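Local coordinates for acetyltransferase, GNAT family (Streptococcus pneumoniae, PDB 2ATR), which is of unknown specific function but probably transfers an acetyl group from acetyl-coenzyme A to an as yet unidentified acceptor, at residues D49-R58 with V69-Y78; H40-L48 with L87-F95. All coordinates share one frame; numbering follows the deposited sequence.

Contact 1. Residues D49-R58 with V69-Y78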
ATOM      1  N   ASP A  49      11.491  -1.877 -12.748  1.00 30.56           N
ATOM      2  CA  ASP A  49      11.569  -2.281 -14.131  1.00 32.18           C
ATOM      3  C   ASP A  49      13.022  -1.940 -14.473  1.00 33.08           C
ATOM      4  O   ASP A  49      13.341  -0.755 -14.763  1.00 31.19           O
ATOM      5  CB  ASP A  49      10.606  -1.411 -14.972  1.00 33.40           C
ATOM      6  CG  ASP A  49      10.706  -1.719 -16.477  1.00 35.68           C
ATOM      7  OD1 ASP A  49      11.410  -2.691 -16.838  1.00 35.13           O
ATOM      8  OD2 ASP A  49      10.051  -1.025 -17.277  1.00 38.33           O
ATOM      9  N   GLY A  50      13.913  -2.941 -14.370  1.00 34.11           N
ATOM     10  CA  GLY A  50      15.351  -2.669 -14.413  1.00 35.12           C
ATOM     11  C   GLY A  50      15.711  -1.772 -13.265  1.00 35.19           C
ATOM     12  O   GLY A  50      15.434  -2.093 -12.118  1.00 37.20           O
ATOM     13  N   ASP A  51      16.268  -0.613 -13.559  1.00 34.99           N
ATOM     14  CA  ASP A  51      16.561   0.345 -12.506  1.00 35.67           C
ATOM     15  C   ASP A  51      15.392   1.300 -12.265  1.00 32.98           C
ATOM     16  O   ASP A  51      15.435   2.065 -11.339  1.00 33.20           O
ATOM     17  CB  ASP A  51      17.843   1.147 -12.801  1.00 37.34           C
ATOM     18  CG  ASP A  51      19.107   0.251 -12.915  1.00 42.76           C
ATOM     19  OD1 ASP A  51      19.217  -0.758 -12.183  1.00 46.87           O
ATOM     20  OD2 ASP A  51      19.985   0.582 -13.743  1.00 48.38           O
ATOM     21  N   ALA A  52      14.368   1.277 -13.104  1.00 32.00           N
ATOM     22  CA  ALA A  52      13.223   2.246 -12.923  1.00 30.69           C
ATOM     23  C   ALA A  52      12.325   1.860 -11.715  1.00 30.22           C
ATOM     24  O   ALA A  52      11.864   0.756 -11.701  1.00 29.06           O
ATOM     25  CB  ALA A  52      12.373   2.220 -14.177  1.00 29.23           C
ATOM     26  N   VAL A  53      12.074   2.763 -10.755  1.00 31.60           N
ATOM     27  CA  VAL A  53      11.070   2.530  -9.635  1.00 31.95           C
ATOM     28  C   VAL A  53       9.648   2.782 -10.179  1.00 30.78           C
ATOM     29  O   VAL A  53       9.326   3.888 -10.613  1.00 31.65           O
ATOM     30  CB  VAL A  53      11.368   3.411  -8.403  1.00 31.61           C
ATOM     31  CG1 VAL A  53      10.298   3.207  -7.241  1.00 31.67           C
ATOM     32  CG2 VAL A  53      12.794   3.148  -7.889  1.00 33.49           C
ATOM     33  N   VAL A  54       8.854   1.731 -10.292  1.00 30.25           N
ATOM     34  CA  VAL A  54       7.536   1.836 -10.950  1.00 30.37           C
ATOM     35  C   VAL A  54       6.344   1.577  -9.970  1.00 30.38           C
ATOM     36  O   VAL A  54       5.206   1.760 -10.327  1.00 31.47           O
ATOM     37  CB  VAL A  54       7.449   1.070 -12.346  1.00 29.21           C
ATOM     38  CG1 VAL A  54       8.665   1.468 -13.238  1.00 28.66           C
ATOM     39  CG2 VAL A  54       7.352  -0.494 -12.264  1.00 28.45           C
ATOM     40  N   GLY A  55       6.633   1.170  -8.739  1.00 29.98           N
ATOM     41  CA  GLY A  55       5.542   0.755  -7.825  1.00 28.81           C
ATOM     42  C   GLY A  55       6.074   0.725  -6.432  1.00 29.09           C
ATOM     43  O   GLY A  55       7.296   0.604  -6.246  1.00 27.83           O
ATOM     44  N   LEU A  56       5.175   0.903  -5.447  1.00 27.31           N
ATOM     45  CA  LEU A  56       5.538   0.880  -4.044  1.00 27.38           C
ATOM     46  C   LEU A  56       4.361   0.285  -3.232  1.00 26.20           C
ATOM     47  O   LEU A  56       3.201   0.471  -3.595  1.00 24.49           O
ATOM     48  CB  LEU A  56       5.904   2.308  -3.550  1.00 27.29           C
ATOM     49  CG  LEU A  56       6.098   2.649  -2.062  1.00 30.79           C
ATOM     50  CD1 LEU A  56       7.051   3.855  -1.873  1.00 27.09           C
ATOM     51  CD2 LEU A  56       4.703   2.922  -1.384  1.00 27.19           C
ATOM     52  N   ILE A  57       4.680  -0.449  -2.183  1.00 25.37           N
ATOM     53  CA  ILE A  57       3.673  -0.797  -1.131  1.00 25.79           C
ATOM     54  C   ILE A  57       4.288  -0.417   0.194  1.00 26.36           C
ATOM     55  O   ILE A  57       5.496  -0.557   0.375  1.00 26.00           O
ATOM     56  CB  ILE A  57       3.152  -2.269  -1.175  1.00 26.32           C
ATOM     57  CG1 ILE A  57       1.988  -2.520  -0.121  1.00 21.75           C
ATOM     58  CG2 ILE A  57       4.339  -3.250  -0.959  1.00 23.00           C
ATOM     59  CD1 ILE A  57       1.278  -3.913  -0.351  1.00 23.59           C
ATOM     60  N   ARG A  58       3.480   0.144   1.091  1.00 25.58           N
ATOM     61  CA  ARG A  58       3.931   0.550   2.392  1.00 25.89           C
ATOM     62  C   ARG A  58       2.886   0.128   3.447  1.00 26.63           C
ATOM     63  O   ARG A  58       1.696   0.500   3.409  1.00 26.26           O
ATOM     64  CB  ARG A  58       4.132   2.070   2.448  1.00 26.19           C
ATOM     65  CG  ARG A  58       4.750   2.584   3.686  1.00 28.72           C
ATOM     66  CD  ARG A  58       5.215   4.031   3.521  1.00 24.73           C
ATOM     67  NE  ARG A  58       4.124   5.015   3.580  1.00 23.68           N
ATOM     68  CZ  ARG A  58       3.577   5.517   4.683  1.00 24.56           C
ATOM     69  NH1 ARG A  58       3.883   5.069   5.911  1.00 22.41           N
ATOM     70  NH2 ARG A  58       2.662   6.456   4.562  1.00 25.81           N
ATOM     71  N   VAL A  69      -2.545  -1.599   5.102  1.00 25.38           N
ATOM     72  CA  VAL A  69      -1.919  -1.388   3.786  1.00 25.50           C
ATOM     73  C   VAL A  69      -2.088   0.107   3.551  1.00 25.69           C
ATOM     74  O   VAL A  69      -3.184   0.582   3.210  1.00 23.95           O
ATOM     75  CB  VAL A  69      -2.575  -2.203   2.591  1.00 25.76           C
ATOM     76  CG1 VAL A  69      -1.885  -1.785   1.238  1.00 25.75           C
ATOM     77  CG2 VAL A  69      -2.406  -3.721   2.764  1.00 26.51           C
ATOM     78  N   GLN A  70      -1.040   0.867   3.847  1.00 26.37           N
ATOM     79  CA  GLN A  70      -1.150   2.329   3.845  1.00 24.97           C
ATOM     80  C   GLN A  70      -1.008   2.936   2.433  1.00 25.33           C
ATOM     81  O   GLN A  70      -1.877   3.712   1.995  1.00 24.91           O
ATOM     82  CB  GLN A  70      -0.153   2.902   4.834  1.00 26.84           C
ATOM     83  CG  GLN A  70      -0.051   4.441   4.872  1.00 27.28           C
ATOM     84  CD  GLN A  70      -1.405   5.121   5.131  1.00 31.06           C
ATOM     85  OE1 GLN A  70      -2.287   4.551   5.759  1.00 33.63           O
ATOM     86  NE2 GLN A  70      -1.577   6.315   4.599  1.00 31.60           N
ATOM     87  N   ASP A  71       0.039   2.571   1.698  1.00 24.70           N
ATOM     88  CA  ASP A  71       0.206   3.040   0.292  1.00 26.23           C
ATOM     89  C   ASP A  71       0.340   1.829  -0.585  1.00 26.03           C
ATOM     90  O   ASP A  71       1.076   0.875  -0.239  1.00 27.23           O
ATOM     91  CB  ASP A  71       1.465   3.933   0.070  1.00 26.12           C
ATOM     92  CG  ASP A  71       1.492   5.181   0.935  1.00 28.12           C
ATOM     93  OD1 ASP A  71       0.431   5.812   1.178  1.00 27.23           O
ATOM     94  OD2 ASP A  71       2.606   5.561   1.354  1.00 28.58           O
ATOM     95  N   LEU A  72      -0.399   1.811  -1.679  1.00 26.50           N
ATOM     96  CA  LEU A  72      -0.160   0.881  -2.766  1.00 26.29           C
ATOM     97  C   LEU A  72      -0.208   1.659  -4.089  1.00 27.97           C
ATOM     98  O   LEU A  72      -1.280   2.153  -4.501  1.00 26.37           O
ATOM     99  CB  LEU A  72      -1.187  -0.244  -2.799  1.00 26.38           C
ATOM    100  CG  LEU A  72      -1.032  -1.318  -3.885  1.00 26.88           C
ATOM    101  CD1 LEU A  72       0.348  -2.010  -3.773  1.00 23.75           C
ATOM    102  CD2 LEU A  72      -2.149  -2.370  -3.821  1.00 27.26           C
ATOM    103  N   ILE A  73       0.938   1.774  -4.741  1.00 27.48           N
ATOM    104  CA  ILE A  73       1.037   2.628  -5.930  1.00 29.55           C
ATOM    105  C   ILE A  73       1.718   1.845  -7.015  1.00 30.24           C
ATOM    106  O   ILE A  73       2.764   1.245  -6.765  1.00 30.76           O
ATOM    107  CB  ILE A  73       1.863   3.923  -5.675  1.00 29.34           C
ATOM    108  CG1 ILE A  73       1.215   4.767  -4.586  1.00 32.73           C
ATOM    109  CG2 ILE A  73       1.993   4.747  -6.966  1.00 31.40           C
ATOM    110  CD1 ILE A  73       2.064   5.881  -4.089  1.00 31.95           C
ATOM    111  N   VAL A  74       1.096   1.793  -8.190  1.00 30.55           N
ATOM    112  CA  VAL A  74       1.781   1.438  -9.425  1.00 30.91           C
ATOM    113  C   VAL A  74       1.610   2.639 -10.407  1.00 32.04           C
ATOM    114  O   VAL A  74       0.534   3.283 -10.458  1.00 30.97           O
ATOM    115  CB  VAL A  74       1.242   0.157 -10.054  1.00 30.16           C
ATOM    116  CG1 VAL A  74       2.060  -0.208 -11.322  1.00 31.12           C
ATOM    117  CG2 VAL A  74       1.310  -1.002  -9.083  1.00 32.95           C
ATOM    118  N   LEU A  75       2.682   2.984 -11.124  1.00 31.98           N
ATOM    119  CA  LEU A  75       2.533   3.961 -12.243  1.00 33.23           C
ATOM    120  C   LEU A  75       1.415   3.537 -13.153  1.00 33.85           C
ATOM    121  O   LEU A  75       1.376   2.367 -13.606  1.00 33.05           O
ATOM    122  CB  LEU A  75       3.817   4.138 -13.056  1.00 32.87           C
ATOM    123  CG  LEU A  75       4.967   4.770 -12.305  1.00 33.87           C
ATOM    124  CD1 LEU A  75       6.289   4.691 -13.161  1.00 33.05           C
ATOM    125  CD2 LEU A  75       4.641   6.243 -11.863  1.00 33.83           C
ATOM    126  N   PRO A  76       0.453   4.473 -13.380  1.00 36.15           N
ATOM    127  CA  PRO A  76      -0.761   4.195 -14.102  1.00 37.76           C
ATOM    128  C   PRO A  76      -0.423   3.775 -15.476  1.00 39.62           C
ATOM    129  O   PRO A  76      -1.285   3.296 -16.175  1.00 40.84           O
ATOM    130  CB  PRO A  76      -1.515   5.550 -14.100  1.00 36.67           C
ATOM    131  CG  PRO A  76      -0.989   6.252 -12.913  1.00 38.72           C
ATOM    132  CD  PRO A  76       0.476   5.871 -12.883  1.00 35.94           C
ATOM    133  N   SER A  77       0.855   3.914 -15.853  1.00 42.05           N
ATOM    134  CA  SER A  77       1.290   3.516 -17.191  1.00 42.20           C
ATOM    135  C   SER A  77       1.613   2.009 -17.284  1.00 43.15           C
ATOM    136  O   SER A  77       1.492   1.437 -18.372  1.00 44.12           O
ATOM    137  CB  SER A  77       2.379   4.465 -17.777  1.00 41.19           C
ATOM    138  OG  SER A  77       3.374   4.839 -16.866  1.00 38.97           O
ATOM    139  N   TYR A  78       2.000   1.393 -16.151  1.00 43.60           N
ATOM    140  CA  TYR A  78       2.156  -0.066 -15.981  1.00 44.12           C
ATOM    141  C   TYR A  78       0.782  -0.579 -15.523  1.00 47.49           C
ATOM    142  O   TYR A  78      -0.242   0.028 -15.877  1.00 47.70           O
ATOM    143  CB  TYR A  78       3.281  -0.402 -14.951  1.00 43.05           C
ATOM    144  CG  TYR A  78       4.702  -0.068 -15.448  1.00 39.45           C
ATOM    145  CD1 TYR A  78       5.577  -1.076 -15.842  1.00 37.49           C
ATOM    146  CD2 TYR A  78       5.133   1.265 -15.558  1.00 36.51           C
ATOM    147  CE1 TYR A  78       6.839  -0.785 -16.335  1.00 37.29           C
ATOM    148  CE2 TYR A  78       6.403   1.576 -16.018  1.00 36.31           C
ATOM    149  CZ  TYR A  78       7.255   0.547 -16.433  1.00 36.72           C
ATOM    150  OH  TYR A  78       8.520   0.845 -16.911  1.00 35.00           O
TER
HETATM  151  O   HOH W   1       0.633   7.905   2.953  1.00 34.42           O
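The Tyr78 ring takes Val54 CB over one face, 4.0 Å from the ring centroid in a CH-pi contact, while Asp49 OD2 meets its hydroxyl at the edge, in the ring plane. The model puts that OH-OD2 pair at a doubtfully short 2.4 Å. With CG anti to the carbonyl carbon (chi1 -69°), Tyr78 swings its ring back against the branched Val54, whose two methyls spread across it. At the far end, Gln70 CG lies over one face of the Arg58 guanidinium and a water sits in plane at its edge, also bound by Asp71 OD1 and Gln70 NE2. Arg58 NE reaches Asp71 OD2 at 2.7 Å in a salt bridge, arriving 45° out of the carboxylate plane; Tyr19 OH of helix 12-20 also hydrogen-bonds that oxygen. Between these ends the strands run antiparallel. Gly55, lacking a side chain, brings its CA within 3.0 Å of Ile73 O, and a classic bulge sets Gln70 and Asp71 against Arg58, whose O accepts from both backbone N atoms. Side chains alternate between the faces of this hairpin: Leu56 and Ile73 pack on helix 12-20, Ile57 and Leu72 on helix 83-92, and strand 43-49 pairs along the other edge of strand 52-61.

Contact 2. Residues H40-L48 with L87-F95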
ATOM      1  N   HIS A  40       9.024   5.182   9.627  1.00 34.95           N
ATOM      2  CA  HIS A  40       8.245   4.648  10.768  1.00 34.12           C
ATOM      3  C   HIS A  40       7.196   3.628  10.312  1.00 33.60           C
ATOM      4  O   HIS A  40       6.124   3.482  10.923  1.00 33.20           O
ATOM      5  CB  HIS A  40       7.600   5.798  11.551  1.00 33.68           C
ATOM      6  CG  HIS A  40       8.592   6.773  12.106  1.00 37.44           C
ATOM      7  ND1 HIS A  40       9.355   6.506  13.224  1.00 41.58           N
ATOM      8  CD2 HIS A  40       8.989   7.991  11.664  1.00 40.44           C
ATOM      9  CE1 HIS A  40      10.149   7.530  13.471  1.00 42.41           C
ATOM     10  NE2 HIS A  40       9.953   8.443  12.533  1.00 40.67           N
ATOM     11  N   SER A  41       7.501   2.961   9.212  1.00 31.14           N
ATOM     12  CA  SER A  41       6.608   1.995   8.630  1.00 31.79           C
ATOM     13  C   SER A  41       7.105   0.622   9.042  1.00 31.69           C
ATOM     14  O   SER A  41       8.224   0.492   9.505  1.00 31.39           O
ATOM     15  CB  SER A  41       6.609   2.115   7.111  1.00 29.71           C
ATOM     16  OG  SER A  41       6.247   3.447   6.757  1.00 30.67           O
ATOM     17  N   LEU A  42       6.260  -0.382   8.863  1.00 31.77           N
ATOM     18  CA  LEU A  42       6.603  -1.765   9.185  1.00 31.42           C
ATOM     19  C   LEU A  42       7.486  -2.333   8.066  1.00 31.03           C
ATOM     20  O   LEU A  42       8.490  -3.006   8.331  1.00 28.28           O
ATOM     21  CB  LEU A  42       5.336  -2.617   9.313  1.00 30.73           C
ATOM     22  CG  LEU A  42       4.474  -2.487  10.568  1.00 33.23           C
ATOM     23  CD1 LEU A  42       3.139  -3.164  10.283  1.00 30.52           C
ATOM     24  CD2 LEU A  42       5.170  -3.153  11.794  1.00 30.00           C
ATOM     25  N   VAL A  43       7.097  -2.053   6.834  1.00 29.57           N
ATOM     26  CA  VAL A  43       7.729  -2.632   5.668  1.00 29.62           C
ATOM     27  C   VAL A  43       7.451  -1.793   4.430  1.00 30.18           C
ATOM     28  O   VAL A  43       6.379  -1.220   4.294  1.00 26.59           O
ATOM     29  CB  VAL A  43       7.292  -4.097   5.449  1.00 31.25           C
ATOM     30  CG1 VAL A  43       6.115  -4.203   4.524  1.00 27.03           C
ATOM     31  CG2 VAL A  43       8.434  -4.927   4.966  1.00 32.61           C
ATOM     32  N   ILE A  44       8.434  -1.731   3.538  1.00 20.00           N
ATOM     33  CA  ILE A  44       8.251  -1.193   2.193  1.00 20.00           C
ATOM     34  C   ILE A  44       8.852  -2.106   1.140  1.00 20.00           C
ATOM     35  O   ILE A  44       9.982  -2.524   1.269  1.00 29.97           O
ATOM     36  CB  ILE A  44       8.853   0.211   2.080  1.00 20.00           C
ATOM     37  CG1 ILE A  44       8.167   1.174   3.036  1.00 20.00           C
ATOM     38  CG2 ILE A  44       8.773   0.716   0.662  1.00 20.00           C
ATOM     39  CD1 ILE A  44       8.988   2.363   3.369  1.00 20.00           C
ATOM     40  N   TYR A  45       8.082  -2.403   0.106  1.00 27.80           N
ATOM     41  CA  TYR A  45       8.598  -3.052  -1.094  1.00 27.86           C
ATOM     42  C   TYR A  45       8.478  -2.117  -2.297  1.00 28.63           C
ATOM     43  O   TYR A  45       7.515  -1.376  -2.401  1.00 24.52           O
ATOM     44  CB  TYR A  45       7.850  -4.364  -1.371  1.00 28.33           C
ATOM     45  CG  TYR A  45       8.180  -5.503  -0.421  1.00 30.01           C
ATOM     46  CD1 TYR A  45       8.915  -6.590  -0.844  1.00 30.98           C
ATOM     47  CD2 TYR A  45       7.754  -5.483   0.890  1.00 26.56           C
ATOM     48  CE1 TYR A  45       9.218  -7.604   0.004  1.00 32.11           C
ATOM     49  CE2 TYR A  45       8.052  -6.489   1.743  1.00 27.73           C
ATOM     50  CZ  TYR A  45       8.786  -7.554   1.302  1.00 33.08           C
ATOM     51  OH  TYR A  45       9.076  -8.574   2.161  1.00 34.76           O
ATOM     52  N   LEU A  46       9.457  -2.162  -3.197  1.00 26.21           N
ATOM     53  CA  LEU A  46       9.357  -1.439  -4.470  1.00 27.75           C
ATOM     54  C   LEU A  46       9.213  -2.405  -5.621  1.00 27.76           C
ATOM     55  O   LEU A  46       9.701  -3.547  -5.534  1.00 29.82           O
ATOM     56  CB  LEU A  46      10.577  -0.552  -4.723  1.00 26.42           C
ATOM     57  CG  LEU A  46      10.872   0.431  -3.606  1.00 28.64           C
ATOM     58  CD1 LEU A  46      12.107   1.237  -3.998  1.00 31.64           C
ATOM     59  CD2 LEU A  46       9.635   1.353  -3.384  1.00 27.14           C
ATOM     60  N   ALA A  47       8.521  -1.956  -6.673  1.00 26.31           N
ATOM     61  CA  ALA A  47       8.470  -2.629  -7.949  1.00 26.94           C
ATOM     62  C   ALA A  47       9.439  -1.901  -8.881  1.00 28.22           C
ATOM     63  O   ALA A  47       9.412  -0.651  -8.954  1.00 26.34           O
ATOM     64  CB  ALA A  47       7.070  -2.571  -8.519  1.00 27.50           C
ATOM     65  N   LEU A  48      10.321  -2.682  -9.528  1.00 28.58           N
ATOM     66  CA  LEU A  48      11.405  -2.146 -10.379  1.00 29.46           C
ATOM     67  C   LEU A  48      11.343  -2.739 -11.761  1.00 29.85           C
ATOM     68  O   LEU A  48      11.208  -3.952 -11.931  1.00 30.38           O
ATOM     69  CB  LEU A  48      12.791  -2.456  -9.790  1.00 29.89           C
ATOM     70  CG  LEU A  48      13.223  -1.302  -8.880  1.00 33.84           C
ATOM     71  CD1 LEU A  48      12.921  -1.553  -7.422  1.00 36.05           C
ATOM     72  CD2 LEU A  48      14.693  -1.040  -9.085  1.00 39.02           C
ATOM     73  N   LEU A  87       3.284  -6.971  -5.261  1.00 27.91           N
ATOM     74  CA  LEU A  87       3.598  -6.082  -4.117  1.00 27.32           C
ATOM     75  C   LEU A  87       2.846  -6.527  -2.811  1.00 26.89           C
ATOM     76  O   LEU A  87       3.455  -6.689  -1.743  1.00 25.95           O
ATOM     77  CB  LEU A  87       3.268  -4.639  -4.467  1.00 26.86           C
ATOM     78  CG  LEU A  87       4.264  -3.924  -5.425  1.00 26.06           C
ATOM     79  CD1 LEU A  87       3.672  -2.536  -5.785  1.00 23.33           C
ATOM     80  CD2 LEU A  87       5.629  -3.774  -4.743  1.00 21.40           C
HETATM   81  N   MSE A  88       1.554  -6.764  -2.976  1.00 26.52           N
HETATM   82  CA  MSE A  88       0.655  -7.241  -1.919  1.00 28.01           C
HETATM   83  C   MSE A  88       1.109  -8.606  -1.350  1.00 28.89           C
HETATM   84  O   MSE A  88       1.238  -8.791  -0.135  1.00 29.52           O
HETATM   85  CB  MSE A  88      -0.797  -7.286  -2.477  1.00 26.30           C
HETATM   86  CG  MSE A  88      -1.526  -5.882  -2.524  1.00 28.16           C
HETATM   87 SE   MSE A  88      -2.047  -5.195  -0.912  1.00 24.72          SE
HETATM   88  CE  MSE A  88      -3.477  -6.297  -0.634  1.00 29.89           C
ATOM     89  N   LYS A  89       1.363  -9.564  -2.230  1.00 30.65           N
ATOM     90  CA  LYS A  89       1.774 -10.920  -1.783  1.00 31.98           C
ATOM     91  C   LYS A  89       3.100 -10.934  -1.052  1.00 31.96           C
ATOM     92  O   LYS A  89       3.191 -11.550   0.028  1.00 32.47           O
ATOM     93  CB  LYS A  89       1.715 -11.935  -2.935  1.00 33.31           C
ATOM     94  CG  LYS A  89       0.289 -12.161  -3.464  1.00 35.78           C
ATOM     95  CD  LYS A  89       0.274 -12.996  -4.779  1.00 41.08           C
ATOM     96  CE  LYS A  89      -1.101 -13.107  -5.360  1.00 45.06           C
ATOM     97  NZ  LYS A  89      -2.142 -13.551  -4.356  1.00 49.13           N
ATOM     98  N   GLU A  90       4.099 -10.201  -1.549  1.00 31.28           N
ATOM     99  CA  GLU A  90       5.386 -10.082  -0.803  1.00 32.43           C
ATOM    100  C   GLU A  90       5.321  -9.328   0.523  1.00 31.48           C
ATOM    101  O   GLU A  90       5.896  -9.783   1.536  1.00 29.73           O
ATOM    102  CB  GLU A  90       6.510  -9.477  -1.638  1.00 32.55           C
ATOM    103  CG  GLU A  90       6.836 -10.264  -2.919  1.00 40.53           C
ATOM    104  CD  GLU A  90       7.234 -11.723  -2.643  1.00 46.31           C
ATOM    105  OE1 GLU A  90       7.927 -11.982  -1.633  1.00 46.55           O
ATOM    106  OE2 GLU A  90       6.830 -12.615  -3.432  1.00 49.81           O
ATOM    107  N   ALA A  91       4.665  -8.162   0.529  1.00 29.57           N
ATOM    108  CA  ALA A  91       4.591  -7.395   1.784  1.00 28.85           C
ATOM    109  C   ALA A  91       3.771  -8.141   2.833  1.00 28.66           C
ATOM    110  O   ALA A  91       4.234  -8.302   3.951  1.00 28.69           O
ATOM    111  CB  ALA A  91       4.049  -5.983   1.555  1.00 27.18           C
ATOM    112  N   LEU A  92       2.590  -8.639   2.469  1.00 29.27           N
ATOM    113  CA  LEU A  92       1.699  -9.273   3.460  1.00 31.16           C
ATOM    114  C   LEU A  92       2.219 -10.642   3.931  1.00 33.13           C
ATOM    115  O   LEU A  92       1.799 -11.124   4.978  1.00 33.34           O
ATOM    116  CB  LEU A  92       0.278  -9.416   2.919  1.00 30.81           C
ATOM    117  CG  LEU A  92      -0.487  -8.100   2.706  1.00 30.49           C
ATOM    118  CD1 LEU A  92      -1.785  -8.428   2.074  1.00 32.43           C
ATOM    119  CD2 LEU A  92      -0.622  -7.363   4.054  1.00 32.84           C
ATOM    120  N   GLY A  93       3.118 -11.250   3.139  1.00 34.23           N
ATOM    121  CA  GLY A  93       3.792 -12.498   3.494  1.00 35.93           C
ATOM    122  C   GLY A  93       4.546 -12.420   4.812  1.00 37.12           C
ATOM    123  O   GLY A  93       4.729 -13.437   5.528  1.00 37.74           O
ATOM    124  N   ASN A  94       4.971 -11.210   5.156  1.00 36.68           N
ATOM    125  CA  ASN A  94       5.600 -10.962   6.436  1.00 37.11           C
ATOM    126  C   ASN A  94       4.627 -10.925   7.600  1.00 37.07           C
ATOM    127  O   ASN A  94       5.048 -10.915   8.750  1.00 36.57           O
ATOM    128  CB  ASN A  94       6.377  -9.660   6.392  1.00 37.26           C
ATOM    129  CG  ASN A  94       7.392  -9.652   5.291  1.00 40.19           C
ATOM    130  OD1 ASN A  94       7.165  -9.079   4.212  1.00 42.70           O
ATOM    131  ND2 ASN A  94       8.497 -10.336   5.522  1.00 38.15           N
ATOM    132  N   PHE A  95       3.326 -10.925   7.315  1.00 36.31           N
ATOM    133  CA  PHE A  95       2.370 -10.586   8.363  1.00 35.52           C
ATOM    134  C   PHE A  95       1.199 -11.503   8.365  1.00 35.60           C
ATOM    135  O   PHE A  95       0.103 -11.095   8.765  1.00 35.60           O
ATOM    136  CB  PHE A  95       1.955  -9.112   8.276  1.00 33.59           C
ATOM    137  CG  PHE A  95       3.086  -8.165   8.563  1.00 33.06           C
ATOM    138  CD1 PHE A  95       3.535  -7.973   9.858  1.00 30.94           C
ATOM    139  CD2 PHE A  95       3.743  -7.495   7.528  1.00 33.69           C
ATOM    140  CE1 PHE A  95       4.604  -7.174  10.115  1.00 32.67           C
ATOM    141  CE2 PHE A  95       4.799  -6.660   7.792  1.00 34.13           C
ATOM    142  CZ  PHE A  95       5.223  -6.489   9.088  1.00 33.80           C
TER
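Tyr45 meets the helix through a CH-pi contact: Glu90 CB lies over one face of the ring, 4.1 Å from its centroid, and Ala91 N lies above the same face, less offset from the ring centre. A chi1 of -73° sets Tyr45 CG beside its own backbone N and carries the ring against Glu90 and Ala91. Glu90 suits this exposed border, packing its CB on the ring while keeping a charged end at the surface. A second group of contacts is apolar. Ala91 CB, small enough for the backbone to come close, touches Tyr45 CD2 at 3.8 Å and Val43 CG1 at 4.0 Å. One turn earlier, Leu87 CD2 lies 4.1 Å from Tyr45 CB and 4.2 Å from Ala47 CB. This is the helix-on-sheet layer of the GNAT fold: helix 83-92, which follows strand 66-74, packs on the sheet, its 87-92 portion running roughly antiparallel to strand 43-48, at 151°, with the axes 8.7 Å apart. Phe95 extends this contact: its ring edge faces Val43 CB, and its CZ comes 3.9 Å from Leu42 CB, the side chains crossing obliquely. Val67 of strand 66-74 touches both Leu42 and Phe95, while Lys6 of strand 2-7 packs on Val43 and Tyr45.

How the contacts relate
Contact 1 is nested within the chain loop closed by contact 2, and their centres lie about 11 Å apart. Strands 43-49 and 52-61 join them: Val54 N to Ala47 O (2.8 Å) and Gly55 O to Ala47 N (2.9 Å) are probable hydrogen bonds, with Val54 and Gly55 forming a classic bulge opposite Ala47. Ile57 of contact 1 also meets the helix of contact 2, its CD1 lying 3.6 Å from SE of Met88, a selenomethionine here. Arg58 NH1 adds a hydrogen bond to Ser41 OG. A Gln-Arg-Gln-Gly-Ile-Gly sequence spans the end of the connection from strand 66-74 and the first turn of helix 83-92; it fits the GNAT pyrophosphate-binding motif and probably binds acetyl-CoA there.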